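Side-chain contacts in fervidolysin (Fervidobacterium pennivorans, PDB 1R6V), which degrades keratin into peptides as a calcium-binding, subtilisin-like serine protease, allowing the bacterium to grow on native feathers: residues I253-A256 with T257-A261; T276-E279 with A280-A284; G179-A183 with F184-L188; Q405-K408 with L409-T413. The protein carries 1 engineered substitution. All blocks are in the same frame, centred on the assembly; numbering follows the deposited sequence.

Contact 1: residues I253-A256 with T257-A261; sequences IIWA and TDHGA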
loop_
_atom_site.group_PDB
_atom_site.type_symbol
_atom_site.label_atom_id
_atom_site.label_comp_id
_atom_site.label_asym_id
_atom_site.label_seq_id
_atom_site.Cartn_x
_atom_site.Cartn_y
_atom_site.Cartn_z
ATOM N N ILE A 253 -0.958 13.630 2.024
ATOM C CA ILE A 253 -1.169 13.382 0.593
ATOM C C ILE A 253 -2.492 13.993 0.166
ATOM O O ILE A 253 -2.595 14.611 -0.896
ATOM C CB ILE A 253 -1.169 11.870 0.284
ATOM C CG1 ILE A 253 0.276 11.353 0.328
ATOM C CG2 ILE A 253 -1.805 11.580 -1.093
ATOM C CD1 ILE A 253 0.374 9.824 0.287
ATOM N N ILE A 254 -3.499 13.837 1.014
ATOM C CA ILE A 254 -4.807 14.423 0.707
ATOM C C ILE A 254 -4.698 15.959 0.685
ATOM O O ILE A 254 -5.240 16.632 -0.200
ATOM C CB ILE A 254 -5.874 13.993 1.748
ATOM C CG1 ILE A 254 -6.481 12.625 1.391
ATOM C CG2 ILE A 254 -7.045 14.995 1.716
ATOM C CD1 ILE A 254 -5.508 11.485 1.145
ATOM N N TRP A 255 -4.003 16.520 1.670
ATOM C CA TRP A 255 -3.819 17.962 1.744
ATOM C C TRP A 255 -3.122 18.464 0.475
ATOM O O TRP A 255 -3.550 19.438 -0.148
ATOM C CB TRP A 255 -2.952 18.310 2.956
ATOM C CG TRP A 255 -2.926 19.758 3.323
ATOM C CD1 TRP A 255 -3.734 20.398 4.233
ATOM C CD2 TRP A 255 -2.020 20.753 2.821
ATOM N NE1 TRP A 255 -3.377 21.728 4.326
ATOM C CE2 TRP A 255 -2.331 21.971 3.471
ATOM C CE3 TRP A 255 -0.976 20.734 1.880
ATOM C CZ2 TRP A 255 -1.630 23.161 3.209
ATOM C CZ3 TRP A 255 -0.278 21.923 1.620
ATOM C CH2 TRP A 255 -0.611 23.113 2.282
ATOM N N ALA A 256 -2.042 17.791 0.086
ATOM C CA ALA A 256 -1.291 18.204 -1.101
ATOM C C ALA A 256 -2.145 18.157 -2.363
ATOM O O ALA A 256 -2.065 19.042 -3.225
ATOM C CB ALA A 256 -0.060 17.313 -1.278
ATOM N N THR A 257 -2.936 17.100 -2.486
ATOM C CA THR A 257 -3.821 16.945 -3.638
ATOM C C THR A 257 -4.862 18.062 -3.656
ATOM O O THR A 257 -5.107 18.698 -4.688
ATOM C CB THR A 257 -4.564 15.600 -3.575
ATOM O OG1 THR A 257 -3.609 14.529 -3.623
ATOM C CG2 THR A 257 -5.550 15.461 -4.751
ATOM N N ASP A 258 -5.476 18.282 -2.503
ATOM C CA ASP A 258 -6.508 19.304 -2.369
ATOM C C ASP A 258 -5.972 20.706 -2.594
ATOM O O ASP A 258 -6.724 21.599 -2.985
ATOM C CB ASP A 258 -7.154 19.251 -0.984
ATOM C CG ASP A 258 -8.065 18.058 -0.804
ATOM O OD1 ASP A 258 -8.348 17.343 -1.791
ATOM O OD2 ASP A 258 -8.504 17.837 0.341
ATOM N N HIS A 259 -4.681 20.905 -2.336
ATOM C CA HIS A 259 -4.070 22.207 -2.498
ATOM C C HIS A 259 -3.308 22.386 -3.798
ATOM O O HIS A 259 -2.461 23.271 -3.906
ATOM C CB HIS A 259 -3.178 22.519 -1.291
ATOM C CG HIS A 259 -3.954 22.839 -0.053
ATOM N ND1 HIS A 259 -4.076 24.124 0.432
ATOM C CD2 HIS A 259 -4.745 22.066 0.729
ATOM C CE1 HIS A 259 -4.915 24.129 1.453
ATOM N NE2 HIS A 259 -5.337 22.893 1.654
ATOM N N GLY A 260 -3.591 21.530 -4.774
ATOM C CA GLY A 260 -2.985 21.712 -6.076
ATOM C C GLY A 260 -1.731 21.011 -6.551
ATOM O O GLY A 260 -1.320 21.277 -7.686
ATOM N N ALA A 261 -1.107 20.156 -5.742
ATOM C CA ALA A 261 0.088 19.456 -6.226
ATOM C C ALA A 261 -0.298 18.584 -7.427
ATOM O O ALA A 261 -1.334 17.922 -7.397
ATOM C CB ALA A 261 0.685 18.577 -5.107
#
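Trp255 and His259 lie one helical turn apart and stack face to face, the centroids of the tryptophan six-membered ring and the imidazole 3.9 Å apart and the planes only 9° from parallel. Trp255 sends CG away from its own backbone N (chi1 -167°), which swings the indole along the helix towards its C-terminal end; CD2 of His259 sits over the centre of the indole. NE2 of His259 comes within 3.5 Å of Trp255 NE1. Tyr180 also stacks on Trp255, and an alanine in place of Trp255 would probably leave both the imidazole and that tyrosine without their aromatic partner. The stack lies where helix 246-258 ends in a Schellman motif: Gly260, with positive phi, is the C' residue, Ala261 N bonds to Ala256 O at 2.9 Å and Gly260 N to Thr257 O at 3.2 Å. Further back, Thr257 turns OG1 alongside its backbone N, from where it donates to Ile253 O at 2.9 Å; Thr257 N reaches the same oxygen from the opposite face of the carbonyl plane. Ile254 and Asp258 run side by side, CG2 of Ile254 3.5 Å from Asp258 OD2, while Asp258 OD1 is hydrogen-bonded to Tyr283.

Contact 2: residues T276-E279 with A280-A284; sequences TMKE and AFDYA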
loop_
_atom_site.group_PDB
_atom_site.type_symbol
_atom_site.label_atom_id
_atom_site.label_comp_id
_atom_site.label_asym_id
_atom_site.label_seq_id
_atom_site.Cartn_x
_atom_site.Cartn_y
_atom_site.Cartn_z
ATOM N N THR A 276 -5.306 2.009 3.807
ATOM C CA THR A 276 -5.395 3.452 3.933
ATOM C C THR A 276 -4.453 4.142 2.959
ATOM O O THR A 276 -4.843 5.088 2.266
ATOM C CB THR A 276 -5.047 3.897 5.364
ATOM O OG1 THR A 276 -6.036 3.376 6.250
ATOM C CG2 THR A 276 -5.041 5.440 5.487
ATOM N N MET A 277 -3.209 3.673 2.894
ATOM C CA MET A 277 -2.258 4.296 1.978
ATOM C C MET A 277 -2.664 4.077 0.515
ATOM O O MET A 277 -2.439 4.948 -0.334
ATOM C CB MET A 277 -0.841 3.762 2.212
ATOM C CG MET A 277 0.243 4.651 1.568
ATOM S SD MET A 277 0.333 6.384 2.222
ATOM C CE MET A 277 0.690 5.953 4.097
ATOM N N LYS A 278 -3.262 2.921 0.235
ATOM C CA LYS A 278 -3.726 2.576 -1.114
ATOM C C LYS A 278 -4.774 3.619 -1.479
ATOM O O LYS A 278 -4.753 4.217 -2.559
ATOM C CB LYS A 278 -4.377 1.182 -1.110
ATOM C CG LYS A 278 -4.943 0.694 -2.457
ATOM C CD LYS A 278 -3.842 0.158 -3.343
ATOM C CE LYS A 278 -4.391 -0.652 -4.516
ATOM N NZ LYS A 278 -5.131 0.173 -5.526
ATOM N N GLU A 279 -5.689 3.845 -0.543
ATOM C CA GLU A 279 -6.757 4.821 -0.772
ATOM C C GLU A 279 -6.220 6.224 -1.011
ATOM O O GLU A 279 -6.726 6.965 -1.852
ATOM C CB GLU A 279 -7.720 4.867 0.419
ATOM C CG GLU A 279 -8.705 3.745 0.496
ATOM C CD GLU A 279 -9.645 3.702 -0.704
ATOM O OE1 GLU A 279 -10.457 4.627 -0.904
ATOM O OE2 GLU A 279 -9.568 2.726 -1.445
ATOM N N ALA A 280 -5.191 6.606 -0.262
ATOM C CA ALA A 280 -4.615 7.930 -0.418
ATOM C C ALA A 280 -3.918 8.078 -1.778
ATOM O O ALA A 280 -4.042 9.109 -2.446
ATOM C CB ALA A 280 -3.636 8.192 0.705
ATOM N N PHE A 281 -3.154 7.065 -2.162
ATOM C CA PHE A 281 -2.483 7.113 -3.449
ATOM C C PHE A 281 -3.485 7.130 -4.583
ATOM O O PHE A 281 -3.304 7.867 -5.558
ATOM C CB PHE A 281 -1.527 5.931 -3.610
ATOM C CG PHE A 281 -0.122 6.264 -3.236
ATOM C CD1 PHE A 281 0.212 6.575 -1.919
ATOM C CD2 PHE A 281 0.861 6.333 -4.214
ATOM C CE1 PHE A 281 1.527 6.968 -1.575
ATOM C CE2 PHE A 281 2.181 6.722 -3.888
ATOM C CZ PHE A 281 2.509 7.039 -2.571
ATOM N N ASP A 282 -4.547 6.343 -4.451
ATOM C CA ASP A 282 -5.573 6.283 -5.491
ATOM C C ASP A 282 -6.362 7.596 -5.549
ATOM O O ASP A 282 -6.806 8.016 -6.616
ATOM C CB ASP A 282 -6.498 5.079 -5.251
ATOM C CG ASP A 282 -5.794 3.738 -5.483
ATOM O OD1 ASP A 282 -4.632 3.752 -5.970
ATOM O OD2 ASP A 282 -6.400 2.681 -5.182
ATOM N N TYR A 283 -6.540 8.238 -4.391
ATOM C CA TYR A 283 -7.228 9.529 -4.315
ATOM C C TYR A 283 -6.426 10.557 -5.113
ATOM O O TYR A 283 -6.956 11.318 -5.923
ATOM C CB TYR A 283 -7.286 10.004 -2.865
ATOM C CG TYR A 283 -7.927 11.361 -2.638
ATOM C CD1 TYR A 283 -9.305 11.476 -2.457
ATOM C CD2 TYR A 283 -7.148 12.518 -2.526
ATOM C CE1 TYR A 283 -9.888 12.709 -2.154
ATOM C CE2 TYR A 283 -7.717 13.751 -2.227
ATOM C CZ TYR A 283 -9.089 13.838 -2.041
ATOM O OH TYR A 283 -9.672 15.045 -1.741
ATOM N N ALA A 284 -5.124 10.591 -4.863
ATOM C CA ALA A 284 -4.300 11.538 -5.573
ATOM C C ALA A 284 -4.341 11.273 -7.090
ATOM O O ALA A 284 -4.510 12.203 -7.882
ATOM C CB ALA A 284 -2.846 11.457 -5.041
HETATM O O HOH W 1 -2.757 1.787 -6.495
#
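Lys278 and Asp282 meet obliquely one turn apart, with Lys278 NZ 2.8 Å from Asp282 OD2 in a salt bridge. The ammonium approaches OD2 on its syn lone pair, the side of the other carboxylate oxygen. Lys278 starts with CG opposite the backbone N (chi1 179°), then bends at chi2 and chi4, which folds its end back over the aspartate. A water completes the ring: it accepts from Lys278 NZ at 3.0 Å and donates to Asp282 OD1 at 2.8 Å, so both oxygens of the carboxylate are engaged. Lys278 NZ also donates to the carbonyl of Arg489, and Pro491 of strand 487-494 touches both side chains, joining this side of the helix to a beta-sandwich domain. An alanine in place of Asp282 would probably leave the buried ammonium without its carboxylate and the bridging water without an acceptor.

Helix 275-286 is the crossover of a beta-alpha-beta unit between parallel strands 263-269 and 290-294. On a different side of it, Met277 and Phe281 form a Met-aromatic contact in which the sulfur lies at the ring edge, SD 5.2 Å from the centroid and 80° off the ring normal. Met277 CG is 4.0 Å from Phe281 CD1. Beyond the methionine, Phe281 packs on His266, Met291 and Val293.

Contact 3: residues G179-A183 with F184-L188; sequences GYRPA and FDEEL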
loop_
_atom_site.group_PDB
_atom_site.type_symbol
_atom_site.label_atom_id
_atom_site.label_comp_id
_atom_site.label_asym_id
_atom_site.label_seq_id
_atom_site.Cartn_x
_atom_site.Cartn_y
_atom_site.Cartn_z
ATOM N N GLY A 179 3.446 24.814 2.725
ATOM C CA GLY A 179 3.392 23.370 2.847
ATOM C C GLY A 179 2.599 22.908 4.052
ATOM O O GLY A 179 1.875 23.691 4.669
ATOM N N TYR A 180 2.770 21.637 4.404
ATOM C CA TYR A 180 2.021 21.041 5.505
ATOM C C TYR A 180 2.836 20.036 6.331
ATOM O O TYR A 180 3.607 19.233 5.796
ATOM C CB TYR A 180 0.774 20.375 4.906
ATOM C CG TYR A 180 -0.272 19.877 5.881
ATOM C CD1 TYR A 180 -0.881 20.740 6.791
ATOM C CD2 TYR A 180 -0.689 18.550 5.850
ATOM C CE1 TYR A 180 -1.885 20.284 7.650
ATOM C CE2 TYR A 180 -1.685 18.085 6.691
ATOM C CZ TYR A 180 -2.281 18.953 7.591
ATOM O OH TYR A 180 -3.271 18.481 8.432
ATOM N N ARG A 181 2.652 20.108 7.646
ATOM C CA ARG A 181 3.291 19.233 8.626
ATOM C C ARG A 181 2.099 18.518 9.268
ATOM O O ARG A 181 1.580 18.946 10.313
ATOM C CB ARG A 181 4.026 20.087 9.660
ATOM C CG ARG A 181 4.888 19.338 10.645
ATOM C CD ARG A 181 5.448 20.310 11.676
ATOM N NE ARG A 181 6.411 19.649 12.549
ATOM C CZ ARG A 181 7.005 20.230 13.583
ATOM N NH1 ARG A 181 6.729 21.492 13.884
ATOM N NH2 ARG A 181 7.885 19.548 14.304
ATOM N N PRO A 182 1.648 17.412 8.660
ATOM C CA PRO A 182 0.497 16.665 9.174
ATOM C C PRO A 182 0.506 16.187 10.616
ATOM O O PRO A 182 -0.546 16.132 11.238
ATOM C CB PRO A 182 0.332 15.519 8.165
ATOM C CG PRO A 182 1.725 15.314 7.637
ATOM C CD PRO A 182 2.270 16.724 7.506
ATOM N N ALA A 183 1.676 15.868 11.164
ATOM C CA ALA A 183 1.745 15.374 12.532
ATOM C C ALA A 183 1.089 16.332 13.516
ATOM O O ALA A 183 0.558 15.909 14.541
ATOM C CB ALA A 183 3.199 15.137 12.930
ATOM N N PHE A 184 1.121 17.619 13.197
ATOM C CA PHE A 184 0.551 18.622 14.087
ATOM C C PHE A 184 -0.462 19.513 13.395
ATOM O O PHE A 184 -0.816 20.580 13.911
ATOM C CB PHE A 184 1.669 19.470 14.679
ATOM C CG PHE A 184 2.722 18.668 15.378
ATOM C CD1 PHE A 184 3.872 18.262 14.702
ATOM C CD2 PHE A 184 2.552 18.285 16.700
ATOM C CE1 PHE A 184 4.835 17.484 15.335
ATOM C CE2 PHE A 184 3.509 17.505 17.344
ATOM C CZ PHE A 184 4.655 17.102 16.659
ATOM N N ASP A 185 -0.931 19.064 12.232
ATOM C CA ASP A 185 -1.900 19.800 11.427
ATOM C C ASP A 185 -1.450 21.255 11.341
ATOM O O ASP A 185 -2.240 22.194 11.478
ATOM C CB ASP A 185 -3.296 19.681 12.051
ATOM C CG ASP A 185 -4.362 20.353 11.224
ATOM O OD1 ASP A 185 -4.284 20.294 9.981
ATOM O OD2 ASP A 185 -5.298 20.931 11.823
ATOM N N GLU A 186 -0.151 21.412 11.100
ATOM C CA GLU A 186 0.496 22.709 11.013
ATOM C C GLU A 186 0.842 23.117 9.585
ATOM O O GLU A 186 1.536 22.395 8.862
ATOM C CB GLU A 186 1.771 22.671 11.856
ATOM C CG GLU A 186 2.555 23.960 11.919
ATOM C CD GLU A 186 3.891 23.773 12.635
ATOM O OE1 GLU A 186 3.938 22.977 13.595
ATOM O OE2 GLU A 186 4.890 24.423 12.246
ATOM N N GLU A 187 0.349 24.281 9.184
ATOM C CA GLU A 187 0.619 24.820 7.862
ATOM C C GLU A 187 2.037 25.387 7.899
ATOM O O GLU A 187 2.428 26.019 8.885
ATOM C CB GLU A 187 -0.391 25.929 7.554
ATOM C CG GLU A 187 -1.236 25.685 6.328
ATOM C CD GLU A 187 -0.697 26.413 5.109
ATOM O OE1 GLU A 187 0.404 26.058 4.631
ATOM O OE2 GLU A 187 -1.380 27.353 4.637
ATOM N N LEU A 188 2.810 25.147 6.840
ATOM C CA LEU A 188 4.185 25.627 6.749
ATOM C C LEU A 188 4.255 26.803 5.778
ATOM O O LEU A 188 4.083 26.639 4.571
ATOM C CB LEU A 188 5.109 24.492 6.275
ATOM C CG LEU A 188 5.069 23.236 7.157
ATOM C CD1 LEU A 188 5.788 22.060 6.477
ATOM C CD2 LEU A 188 5.704 23.561 8.493
#
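Tyr180 reaches across the hairpin turn to Asp185, its OH donating to Asp185 OD1 at 2.6 Å. The carboxylate oxygen lies at the ring edge in the plane of the phenol and is met on its anti side, with ring and carboxylate planes 80° apart.

Among the charged groups, Arg181, with CG opposite its backbone N (chi1 -172°) and extended to NE, runs out beside the extended Glu186, and Arg181 NH1 makes a salt bridge to Glu186 OE1 at 3.2 Å. This bond is bent, with an N-H...O angle of 138°, and the acceptor is tilted from the guanidinium plane; the stronger partner of the arginine is Asp233, which takes NE.

Phe184 packs alongside Arg181, CD1 over one face of the guanidinium and 3.6 Å from NE, the two planes steeply inclined; the apolar contact is Leu188 CD2 with Arg181 CB, at 4.0 Å.

The backbone forms an antiparallel hairpin closed by a G1 beta bulge, in which Asp185 and Glu186 both face Arg181. Arg181 O accepts from Phe184 N at 3.2 Å and Glu186 N at 3.1 Å, reached from opposite faces of its plane. At the open end, Gly179 and Leu188 form a hydrogen-bonded pair.

The hairpin is fastened to strand 225-230 by backbone bonds from Tyr180 to Pro228 and Val230, helix 246-258 lies against the Tyr180 ring, and helix 235-238 touches Arg181, Ala183 and Phe184 through Leu237 and Val238.

Contact 4: residues Q405-K408 with L409-T413; sequences QIRK and LLENT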
loop_
_atom_site.group_PDB
_atom_site.type_symbol
_atom_site.label_atom_id
_atom_site.label_comp_id
_atom_site.label_asym_id
_atom_site.label_seq_id
_atom_site.Cartn_x
_atom_site.Cartn_y
_atom_site.Cartn_z
ATOM N N GLN A 405 -0.583 8.420 -18.987
ATOM C CA GLN A 405 0.013 8.979 -20.193
ATOM C C GLN A 405 1.405 9.523 -19.908
ATOM O O GLN A 405 2.313 9.392 -20.727
ATOM C CB GLN A 405 -0.869 10.089 -20.761
ATOM C CG GLN A 405 -2.202 9.603 -21.299
ATOM C CD GLN A 405 -3.041 10.750 -21.863
ATOM O OE1 GLN A 405 -3.510 11.613 -21.126
ATOM N NE2 GLN A 405 -3.224 10.757 -23.173
ATOM N N ILE A 406 1.569 10.146 -18.749
ATOM C CA ILE A 406 2.877 10.667 -18.381
ATOM C C ILE A 406 3.838 9.503 -18.209
ATOM O O ILE A 406 4.965 9.537 -18.722
ATOM C CB ILE A 406 2.808 11.491 -17.069
ATOM C CG1 ILE A 406 2.029 12.792 -17.315
ATOM C CG2 ILE A 406 4.244 11.764 -16.542
ATOM C CD1 ILE A 406 2.708 13.755 -18.312
ATOM N N ARG A 407 3.413 8.455 -17.494
ATOM C CA ARG A 407 4.307 7.331 -17.307
ATOM C C ARG A 407 4.663 6.686 -18.643
ATOM O O ARG A 407 5.829 6.408 -18.895
ATOM C CB ARG A 407 3.707 6.269 -16.382
ATOM C CG ARG A 407 4.643 5.077 -16.155
ATOM C CD ARG A 407 4.061 4.109 -15.129
ATOM N NE ARG A 407 2.741 3.609 -15.516
ATOM C CZ ARG A 407 2.530 2.713 -16.474
ATOM N NH1 ARG A 407 3.558 2.199 -17.149
ATOM N NH2 ARG A 407 1.289 2.343 -16.764
ATOM N N LYS A 408 3.667 6.449 -19.498
ATOM C CA LYS A 408 3.994 5.821 -20.777
ATOM C C LYS A 408 4.890 6.680 -21.642
ATOM O O LYS A 408 5.692 6.155 -22.409
ATOM C CB LYS A 408 2.726 5.456 -21.562
ATOM C CG LYS A 408 1.874 4.364 -20.914
ATOM C CD LYS A 408 2.670 3.089 -20.544
ATOM C CE LYS A 408 3.506 2.556 -21.692
ATOM N NZ LYS A 408 4.223 1.298 -21.273
ATOM N N LEU A 409 4.756 7.997 -21.546
ATOM C CA LEU A 409 5.596 8.883 -22.346
ATOM C C LEU A 409 7.038 8.688 -21.903
ATOM O O LEU A 409 7.950 8.584 -22.726
ATOM C CB LEU A 409 5.182 10.342 -22.153
ATOM C CG LEU A 409 6.015 11.387 -22.915
ATOM C CD1 LEU A 409 6.144 11.031 -24.421
ATOM C CD2 LEU A 409 5.357 12.739 -22.751
ATOM N N LEU A 410 7.248 8.635 -20.590
ATOM C CA LEU A 410 8.598 8.424 -20.080
ATOM C C LEU A 410 9.192 7.096 -20.533
ATOM O O LEU A 410 10.360 7.030 -20.918
ATOM C CB LEU A 410 8.608 8.448 -18.550
ATOM C CG LEU A 410 8.231 9.766 -17.888
ATOM C CD1 LEU A 410 8.317 9.576 -16.393
ATOM C CD2 LEU A 410 9.112 10.875 -18.348
ATOM N N GLU A 411 8.397 6.030 -20.460
ATOM C CA GLU A 411 8.872 4.708 -20.831
ATOM C C GLU A 411 9.105 4.593 -22.334
ATOM O O GLU A 411 10.077 3.973 -22.762
ATOM C CB GLU A 411 7.881 3.649 -20.351
ATOM C CG GLU A 411 7.824 3.553 -18.812
ATOM C CD GLU A 411 6.711 2.662 -18.299
ATOM O OE1 GLU A 411 5.965 2.078 -19.120
ATOM O OE2 GLU A 411 6.581 2.553 -17.058
ATOM N N ASN A 412 8.233 5.215 -23.123
ATOM C CA ASN A 412 8.371 5.169 -24.575
ATOM C C ASN A 412 9.567 5.957 -25.100
ATOM O O ASN A 412 10.047 5.676 -26.204
ATOM C CB ASN A 412 7.103 5.696 -25.259
ATOM C CG ASN A 412 5.912 4.776 -25.073
ATOM O OD1 ASN A 412 6.060 3.614 -24.696
ATOM N ND2 ASN A 412 4.719 5.292 -25.354
ATOM N N THR A 413 10.061 6.917 -24.323
ATOM C CA THR A 413 11.180 7.741 -24.773
ATOM C C THR A 413 12.489 7.533 -24.030
ATOM O O THR A 413 13.483 8.224 -24.301
ATOM C CB THR A 413 10.822 9.255 -24.723
ATOM O OG1 THR A 413 10.424 9.624 -23.390
ATOM C CG2 THR A 413 9.688 9.569 -25.684
HETATM O O HOH W 2 6.768 0.635 -23.572
#
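Glu411 is gripped by two cations from the preceding turn. Its OE2 lies 3.0 Å from Arg407 NH1, exactly in the guanidinium plane and at its edge, though 32° out of its own carboxylate plane; the two flat groups are turned 52° against each other. The other oxygen, OE1, takes Lys408 NZ at 2.9 Å, met nearly along its C-O bond. Arg407 leaves the backbone with CG opposite N (chi1 -179°) and bends at chi3, which carries the guanidinium over to the glutamate, whose own chain is extended beyond CG. Lys408 instead curls at chi2 and chi3 to bring its ammonium to the same carboxylate.

These charges belong to the close-packed part of helix 403-413. Arg407 CG sits 3.3 Å from Glu411 OE2, and on the apolar side Ile406 and Leu410 pack against helix 380-397, Leu410 through Val387, Val390 and Leu394. Towards solvent the hold is slacker. Asn412 is exposed, and its OD1 is linked to Lys408 NZ through a water that donates to OD1 at 3.3 Å and accepts only a weak bond of 3.5 Å from the ammonium. By contrast, Thr413, which rests on helix 433-438, is held by a firm bond of 2.8 Å from its OG1 to Leu409 O.

Arg407 NH1 has its strongest partner in Asp494, to which Lys408 NZ makes a weak, long ion pair, and NH2 donates to the carbonyl of His492. These bonds join the helix to the neighbouring sandwich domain, and the placing of two cations between Glu411 and Asp494 would probably favour an ionised Glu411.

Overall arrangement
All four contacts belong to the subtilisin-like catalytic domain and follow the chain in the order 3, 1, 2, 4. Contacts 1 and 2 lie on helices 246-258 and 275-286, which follow one another in the chain with strand 263-269 between them and pack side by side, the contact centres about 12 Å apart. Contact 3, a hairpin bonded to strand 225-230 of the central sheet, packs on contact 1, with centres also about 12 Å apart; contacts 3, 1 and 2 thus form a continuous row. Contact 4 stands apart, its nearest atoms about 11 Å from those of contact 2. Contacts 2 and 4 both reach strand 487-494, linking the protease to a sandwich domain.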